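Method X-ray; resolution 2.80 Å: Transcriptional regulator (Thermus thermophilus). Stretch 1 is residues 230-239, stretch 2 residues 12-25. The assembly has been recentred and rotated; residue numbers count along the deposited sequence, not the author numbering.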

ATOM      1  N   ALA A 230      14.710  -8.732  14.821  1.00 36.56           N
ATOM      2  CA  ALA A 230      14.310  -7.389  15.237  1.00 38.12           C
ATOM      3  C   ALA A 230      15.257  -6.229  14.946  1.00 37.32           C
ATOM      4  O   ALA A 230      16.452  -6.303  15.219  1.00 38.00           O
ATOM      5  CB  ALA A 230      13.958  -7.401  16.732  1.00 38.69           C
ATOM      6  N   GLN A 231      14.686  -5.160  14.395  1.00 36.94           N
ATOM      7  CA  GLN A 231      15.405  -3.933  14.087  1.00 36.79           C
ATOM      8  C   GLN A 231      15.073  -2.903  15.169  1.00 36.61           C
ATOM      9  O   GLN A 231      13.932  -2.814  15.604  1.00 35.85           O
ATOM     10  CB  GLN A 231      14.951  -3.336  12.765  1.00 38.81           C
ATOM     11  CG  GLN A 231      15.232  -4.126  11.522  1.00 42.22           C
ATOM     12  CD  GLN A 231      14.961  -3.286  10.281  1.00 44.52           C
ATOM     13  OE1 GLN A 231      15.698  -2.341   9.989  1.00 45.19           O
ATOM     14  NE2 GLN A 231      13.892  -3.612   9.562  1.00 44.52           N
ATOM     15  N   PRO A 232      16.073  -2.121  15.622  1.00 37.21           N
ATOM     16  CA  PRO A 232      15.868  -1.089  16.653  1.00 36.01           C
ATOM     17  C   PRO A 232      15.495   0.210  15.954  1.00 35.71           C
ATOM     18  O   PRO A 232      16.220   1.201  16.031  1.00 35.36           O
ATOM     19  CB  PRO A 232      17.234  -1.009  17.318  1.00 36.33           C
ATOM     20  CG  PRO A 232      18.171  -1.236  16.132  1.00 35.58           C
ATOM     21  CD  PRO A 232      17.514  -2.365  15.388  1.00 35.76           C
ATOM     22  N   VAL A 233      14.358   0.185  15.267  1.00 37.50           N
ATOM     23  CA  VAL A 233      13.872   1.318  14.476  1.00 38.58           C
ATOM     24  C   VAL A 233      13.692   2.646  15.210  1.00 39.44           C
ATOM     25  O   VAL A 233      14.047   3.695  14.684  1.00 39.79           O
ATOM     26  CB  VAL A 233      12.560   0.938  13.754  1.00 38.26           C
ATOM     27  CG1 VAL A 233      12.187   2.001  12.750  1.00 38.55           C
ATOM     28  CG2 VAL A 233      12.729  -0.400  13.053  1.00 36.52           C
ATOM     29  N   GLU A 234      13.148   2.612  16.417  1.00 40.25           N
ATOM     30  CA  GLU A 234      12.975   3.842  17.177  1.00 40.86           C
ATOM     31  C   GLU A 234      14.346   4.421  17.502  1.00 39.09           C
ATOM     32  O   GLU A 234      14.601   5.604  17.263  1.00 39.36           O
ATOM     33  CB  GLU A 234      12.195   3.577  18.469  1.00 43.36           C
ATOM     34  CG  GLU A 234      10.819   2.977  18.241  1.00 48.47           C
ATOM     35  CD  GLU A 234      10.854   1.468  18.068  1.00 52.62           C
ATOM     36  OE1 GLU A 234      11.791   0.960  17.414  1.00 55.33           O
ATOM     37  OE2 GLU A 234       9.936   0.786  18.577  1.00 54.60           O
ATOM     38  N   ALA A 235      15.228   3.574  18.031  1.00 37.43           N
ATOM     39  CA  ALA A 235      16.589   3.993  18.384  1.00 36.58           C
ATOM     40  C   ALA A 235      17.304   4.558  17.156  1.00 35.37           C
ATOM     41  O   ALA A 235      18.126   5.474  17.267  1.00 34.49           O
ATOM     42  CB  ALA A 235      17.372   2.807  18.959  1.00 34.56           C
ATOM     43  N   MET A 236      16.990   3.998  15.986  1.00 33.94           N
ATOM     44  CA  MET A 236      17.584   4.457  14.734  1.00 32.59           C
ATOM     45  C   MET A 236      17.088   5.871  14.432  1.00 32.72           C
ATOM     46  O   MET A 236      17.851   6.712  13.971  1.00 31.33           O
ATOM     47  CB  MET A 236      17.219   3.504  13.585  1.00 31.70           C
ATOM     48  CG  MET A 236      17.903   2.134  13.653  1.00 29.33           C
ATOM     49  SD  MET A 236      17.400   0.989  12.339  1.00 23.58           S
ATOM     50  CE  MET A 236      17.999   1.888  10.955  1.00 24.07           C
ATOM     51  N   GLY A 237      15.806   6.121  14.703  1.00 32.95           N
ATOM     52  CA  GLY A 237      15.232   7.441  14.481  1.00 31.94           C
ATOM     53  C   GLY A 237      15.778   8.410  15.516  1.00 32.95           C
ATOM     54  O   GLY A 237      16.198   9.524  15.185  1.00 31.91           O
ATOM     55  N   ALA A 238      15.772   7.980  16.776  1.00 32.32           N
ATOM     56  CA  ALA A 238      16.311   8.786  17.874  1.00 33.21           C
ATOM     57  C   ALA A 238      17.766   9.175  17.609  1.00 32.61           C
ATOM     58  O   ALA A 238      18.159  10.311  17.843  1.00 33.22           O
ATOM     59  CB  ALA A 238      16.214   8.020  19.192  1.00 33.69           C
ATOM     60  N   ARG A 239      18.569   8.232  17.124  1.00 32.80           N
ATOM     61  CA  ARG A 239      19.966   8.530  16.826  1.00 34.23           C
ATOM     62  C   ARG A 239      20.034   9.530  15.682  1.00 35.45           C
ATOM     63  O   ARG A 239      20.844  10.456  15.699  1.00 35.29           O
ATOM     64  CB  ARG A 239      20.731   7.257  16.449  1.00 34.22           C
ATOM     65  CG  ARG A 239      22.176   7.501  16.008  1.00 36.84           C
ATOM     66  CD  ARG A 239      22.964   8.315  17.051  1.00 38.22           C
ATOM     67  NE  ARG A 239      22.935   7.681  18.370  1.00 39.00           N
ATOM     68  CZ  ARG A 239      23.443   8.217  19.472  1.00 39.69           C
ATOM     69  NH1 ARG A 239      24.028   9.409  19.421  1.00 41.09           N
ATOM     70  NH2 ARG A 239      23.349   7.571  20.623  1.00 37.17           N
TER
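Stretch 2 12-25: EFYRRLVEGIEGVL

Residues 12-25 form one continuous helix that lies across the start of helix 233-239, which begins just after P232 at the N-cap position. The two N-to-C directions run the same way at 44° (signed crossing angle -44°), and the axes approach to 6.5 Å, bringing E234 CA within 3.9 Å of G20 CA. So close a crossing depends on two glycines. An ideal CB on G20 would lie 2.0 Å from E234 O, and one on G237 would lie 2.1 Å from L17 O. With neither present, backbone meets backbone through CA-H...O contacts: G20 CA to E234 O at 3.3 Å, G237 CA to L17 O at 3.6 Å, and E234 CA to R16 O at 3.4 Å. A238 CA also rests 3.2 Å from G20 O.

Before the crossing, R16 points its CA-to-CB bond toward stretch 1. Its m, t, p chain (chi1 to chi3) carries the guanidinium to the start of the partner helix, where NH2 donates to Q231 O at 3.0 Å and to E234 OE1 at 3.1 Å. The second bond belongs to a salt bridge, supplemented by a weak bond from R16 NE to E234 OE2 at 3.4 Å. E234 answers by folding: its CA-to-CB bond points sideways, but chi1 m and chi2 p bring the carboxylate nearer, so both oxygens serve the same arginine. V233 CG2 covers one face of the guanidinium, 3.6 Å from R16 NH1.

V233, chi1 t, points toward stretch 2 and sets both methyls against F13: V233 CG2 lies 3.6 Å and V233 CG1 3.7 Å from F13 CE1. V233 CG1 also packs 3.4 Å from L17 CD1 and 3.3 Å from F13 O. F13 and L17 both start sideways, yet their t chi1 rotamers bring the side-chain ends nearer stretch 1; the F13 ring reaches far enough for CE1 to sit 3.8 Å from Q231 OE1. M236 adds a looser contact, its CB 4.4 Å from L17 CD1.

Toward the C-terminal end of stretch 2, V24, chi1 t, points toward stretch 1 and sets its CG2 against A238 CB at 3.4 Å, an apolar contact. Beside the glycine crossing, I21 CG1 lies 3.4 Å from the backbone oxygen G237 O. R15, by contrast, is held along its own helix: NE bonds E12 OE1 and NH1 bonds E19 OE1, each at 2.7 Å, both within salt bridges. A235 and R239 point away from stretch 2, leaving V233, E234, G237 and A238 to form most of the helix's contact surface.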

ATOM      1  N   GLU A  12       4.511   0.466   9.231  1.00 50.94           N
ATOM      2  CA  GLU A  12       4.813   0.471  10.658  1.00 48.25           C
ATOM      3  C   GLU A  12       6.271   0.862  10.910  1.00 46.82           C
ATOM      4  O   GLU A  12       6.614   1.375  11.973  1.00 45.17           O
ATOM      5  CB  GLU A  12       4.527  -0.907  11.262  1.00 48.72           C
ATOM      6  CG  GLU A  12       4.968  -1.058  12.708  1.00 51.53           C
ATOM      7  CD  GLU A  12       4.118  -0.258  13.679  1.00 54.08           C
ATOM      8  OE1 GLU A  12       3.610   0.814  13.288  1.00 55.84           O
ATOM      9  OE2 GLU A  12       3.969  -0.696  14.842  1.00 54.67           O
ATOM     10  N   PHE A  13       7.121   0.628   9.914  1.00 45.84           N
ATOM     11  CA  PHE A  13       8.541   0.937  10.015  1.00 44.99           C
ATOM     12  C   PHE A  13       8.760   2.432  10.135  1.00 46.03           C
ATOM     13  O   PHE A  13       9.699   2.886  10.795  1.00 47.01           O
ATOM     14  CB  PHE A  13       9.279   0.409   8.784  1.00 43.35           C
ATOM     15  CG  PHE A  13      10.754   0.730   8.767  1.00 41.72           C
ATOM     16  CD1 PHE A  13      11.645   0.036   9.575  1.00 38.92           C
ATOM     17  CD2 PHE A  13      11.253   1.725   7.926  1.00 40.13           C
ATOM     18  CE1 PHE A  13      13.010   0.325   9.541  1.00 37.34           C
ATOM     19  CE2 PHE A  13      12.618   2.014   7.890  1.00 38.67           C
ATOM     20  CZ  PHE A  13      13.493   1.313   8.699  1.00 35.86           C
ATOM     21  N   TYR A  14       7.897   3.204   9.492  1.00 46.69           N
ATOM     22  CA  TYR A  14       8.029   4.643   9.550  1.00 47.69           C
ATOM     23  C   TYR A  14       7.331   5.189  10.774  1.00 47.55           C
ATOM     24  O   TYR A  14       7.711   6.237  11.288  1.00 48.84           O
ATOM     25  CB  TYR A  14       7.502   5.262   8.259  1.00 50.84           C
ATOM     26  CG  TYR A  14       8.336   4.817   7.087  1.00 56.88           C
ATOM     27  CD1 TYR A  14       9.625   5.321   6.898  1.00 58.99           C
ATOM     28  CD2 TYR A  14       7.907   3.781   6.261  1.00 60.10           C
ATOM     29  CE1 TYR A  14      10.470   4.792   5.929  1.00 62.29           C
ATOM     30  CE2 TYR A  14       8.742   3.242   5.287  1.00 63.85           C
ATOM     31  CZ  TYR A  14      10.026   3.749   5.130  1.00 64.89           C
ATOM     32  OH  TYR A  14      10.869   3.176   4.202  1.00 67.08           O
ATOM     33  N   ARG A  15       6.325   4.481  11.269  1.00 46.60           N
ATOM     34  CA  ARG A  15       5.652   4.969  12.459  1.00 46.09           C
ATOM     35  C   ARG A  15       6.671   4.905  13.585  1.00 45.95           C
ATOM     36  O   ARG A  15       6.877   5.883  14.302  1.00 46.54           O
ATOM     37  CB  ARG A  15       4.436   4.113  12.825  1.00 45.47           C
ATOM     38  CG  ARG A  15       3.662   4.679  14.013  1.00 45.69           C
ATOM     39  CD  ARG A  15       2.674   3.693  14.623  1.00 45.98           C
ATOM     40  NE  ARG A  15       3.335   2.598  15.330  1.00 48.24           N
ATOM     41  CZ  ARG A  15       4.113   2.752  16.397  1.00 49.58           C
ATOM     42  NH1 ARG A  15       4.338   3.959  16.898  1.00 50.12           N
ATOM     43  NH2 ARG A  15       4.677   1.697  16.961  1.00 51.27           N
ATOM     44  N   ARG A  16       7.319   3.749  13.720  1.00 45.12           N
ATOM     45  CA  ARG A  16       8.325   3.538  14.763  1.00 43.93           C
ATOM     46  C   ARG A  16       9.520   4.462  14.605  1.00 43.00           C
ATOM     47  O   ARG A  16      10.101   4.903  15.592  1.00 43.18           O
ATOM     48  CB  ARG A  16       8.824   2.095  14.746  1.00 41.98           C
ATOM     49  CG  ARG A  16       7.744   1.050  14.928  1.00 42.81           C
ATOM     50  CD  ARG A  16       8.313  -0.328  14.651  1.00 43.14           C
ATOM     51  NE  ARG A  16       9.394  -0.653  15.575  1.00 44.24           N
ATOM     52  CZ  ARG A  16      10.240  -1.665  15.420  1.00 42.40           C
ATOM     53  NH1 ARG A  16      10.136  -2.468  14.369  1.00 40.33           N
ATOM     54  NH2 ARG A  16      11.194  -1.868  16.316  1.00 40.09           N
ATOM     55  N   LEU A  17       9.880   4.744  13.357  1.00 42.71           N
ATOM     56  CA  LEU A  17      11.017   5.600  13.047  1.00 41.96           C
ATOM     57  C   LEU A  17      10.778   7.011  13.557  1.00 41.71           C
ATOM     58  O   LEU A  17      11.653   7.614  14.172  1.00 41.41           O
ATOM     59  CB  LEU A  17      11.249   5.631  11.536  1.00 42.13           C
ATOM     60  CG  LEU A  17      12.672   5.947  11.077  1.00 44.10           C
ATOM     61  CD1 LEU A  17      13.597   4.814  11.509  1.00 45.02           C
ATOM     62  CD2 LEU A  17      12.714   6.102   9.570  1.00 43.98           C
ATOM     63  N   VAL A  18       9.578   7.523  13.308  1.00 42.08           N
ATOM     64  CA  VAL A  18       9.198   8.868  13.722  1.00 41.02           C
ATOM     65  C   VAL A  18       8.948   8.957  15.218  1.00 42.31           C
ATOM     66  O   VAL A  18       9.188   9.993  15.834  1.00 42.29           O
ATOM     67  CB  VAL A  18       7.938   9.328  12.984  1.00 40.72           C
ATOM     68  CG1 VAL A  18       7.442  10.629  13.581  1.00 41.30           C
ATOM     69  CG2 VAL A  18       8.234   9.500  11.503  1.00 37.31           C
ATOM     70  N   GLU A  19       8.445   7.881  15.810  1.00 43.79           N
ATOM     71  CA  GLU A  19       8.220   7.888  17.245  1.00 46.12           C
ATOM     72  C   GLU A  19       9.595   8.083  17.860  1.00 47.82           C
ATOM     73  O   GLU A  19       9.748   8.790  18.858  1.00 48.67           O
ATOM     74  CB  GLU A  19       7.634   6.559  17.717  1.00 47.38           C
ATOM     75  CG  GLU A  19       7.339   6.513  19.214  1.00 51.05           C
ATOM     76  CD  GLU A  19       6.694   5.200  19.648  1.00 54.48           C
ATOM     77  OE1 GLU A  19       5.615   4.864  19.113  1.00 56.57           O
ATOM     78  OE2 GLU A  19       7.262   4.507  20.525  1.00 55.43           O
ATOM     79  N   GLY A  20      10.595   7.458  17.237  1.00 48.19           N
ATOM     80  CA  GLY A  20      11.960   7.563  17.712  1.00 48.53           C
ATOM     81  C   GLY A  20      12.499   8.974  17.593  1.00 49.99           C
ATOM     82  O   GLY A  20      13.220   9.438  18.469  1.00 50.63           O
ATOM     83  N   ILE A  21      12.147   9.658  16.509  1.00 51.09           N
ATOM     84  CA  ILE A  21      12.592  11.028  16.268  1.00 51.73           C
ATOM     85  C   ILE A  21      11.847  12.009  17.163  1.00 54.15           C
ATOM     86  O   ILE A  21      12.456  12.884  17.779  1.00 54.27           O
ATOM     87  CB  ILE A  21      12.356  11.442  14.804  1.00 49.81           C
ATOM     88  CG1 ILE A  21      13.224  10.597  13.871  1.00 48.36           C
ATOM     89  CG2 ILE A  21      12.648  12.913  14.636  1.00 49.09           C
ATOM     90  CD1 ILE A  21      12.962  10.823  12.402  1.00 46.54           C
ATOM     91  N   GLU A  22      10.524  11.868  17.226  1.00 56.53           N
ATOM     92  CA  GLU A  22       9.706  12.748  18.055  1.00 58.93           C
ATOM     93  C   GLU A  22      10.176  12.675  19.494  1.00 58.00           C
ATOM     94  O   GLU A  22      10.407  13.693  20.140  1.00 57.06           O
ATOM     95  CB  GLU A  22       8.235  12.340  17.993  1.00 62.23           C
ATOM     96  CG  GLU A  22       7.617  12.455  16.608  1.00 68.59           C
ATOM     97  CD  GLU A  22       6.103  12.293  16.631  1.00 71.94           C
ATOM     98  OE1 GLU A  22       5.614  11.282  17.185  1.00 73.98           O
ATOM     99  OE2 GLU A  22       5.399  13.176  16.090  1.00 72.53           O
ATOM    100  N   GLY A  23      10.303  11.453  19.994  1.00 58.12           N
ATOM    101  CA  GLY A  23      10.755  11.268  21.356  1.00 58.36           C
ATOM    102  C   GLY A  23      11.952  12.146  21.642  1.00 58.28           C
ATOM    103  O   GLY A  23      12.022  12.789  22.690  1.00 58.38           O
ATOM    104  N   VAL A  24      12.891  12.184  20.703  1.00 58.09           N
ATOM    105  CA  VAL A  24      14.088  12.989  20.875  1.00 58.45           C
ATOM    106  C   VAL A  24      13.846  14.472  20.638  1.00 60.67           C
ATOM    107  O   VAL A  24      13.893  15.262  21.575  1.00 61.07           O
ATOM    108  CB  VAL A  24      15.224  12.494  19.948  1.00 55.67           C
ATOM    109  CG1 VAL A  24      16.418  13.432  20.009  1.00 53.42           C
ATOM    110  CG2 VAL A  24      15.648  11.108  20.369  1.00 54.46           C
ATOM    111  N   LEU A  25      13.548  14.844  19.397  1.00 62.60           N
ATOM    112  CA  LEU A  25      13.340  16.243  19.043  1.00 65.45           C
ATOM    113  C   LEU A  25      12.422  17.065  19.945  1.00 67.86           C
ATOM    114  O   LEU A  25      12.732  18.217  20.240  1.00 67.63           O
ATOM    115  CB  LEU A  25      12.864  16.341  17.597  1.00 65.47           C
ATOM    116  CG  LEU A  25      13.930  15.982  16.567  1.00 66.13           C
ATOM    117  CD1 LEU A  25      13.343  16.140  15.175  1.00 67.57           C
ATOM    118  CD2 LEU A  25      15.153  16.880  16.741  1.00 66.01           C
TER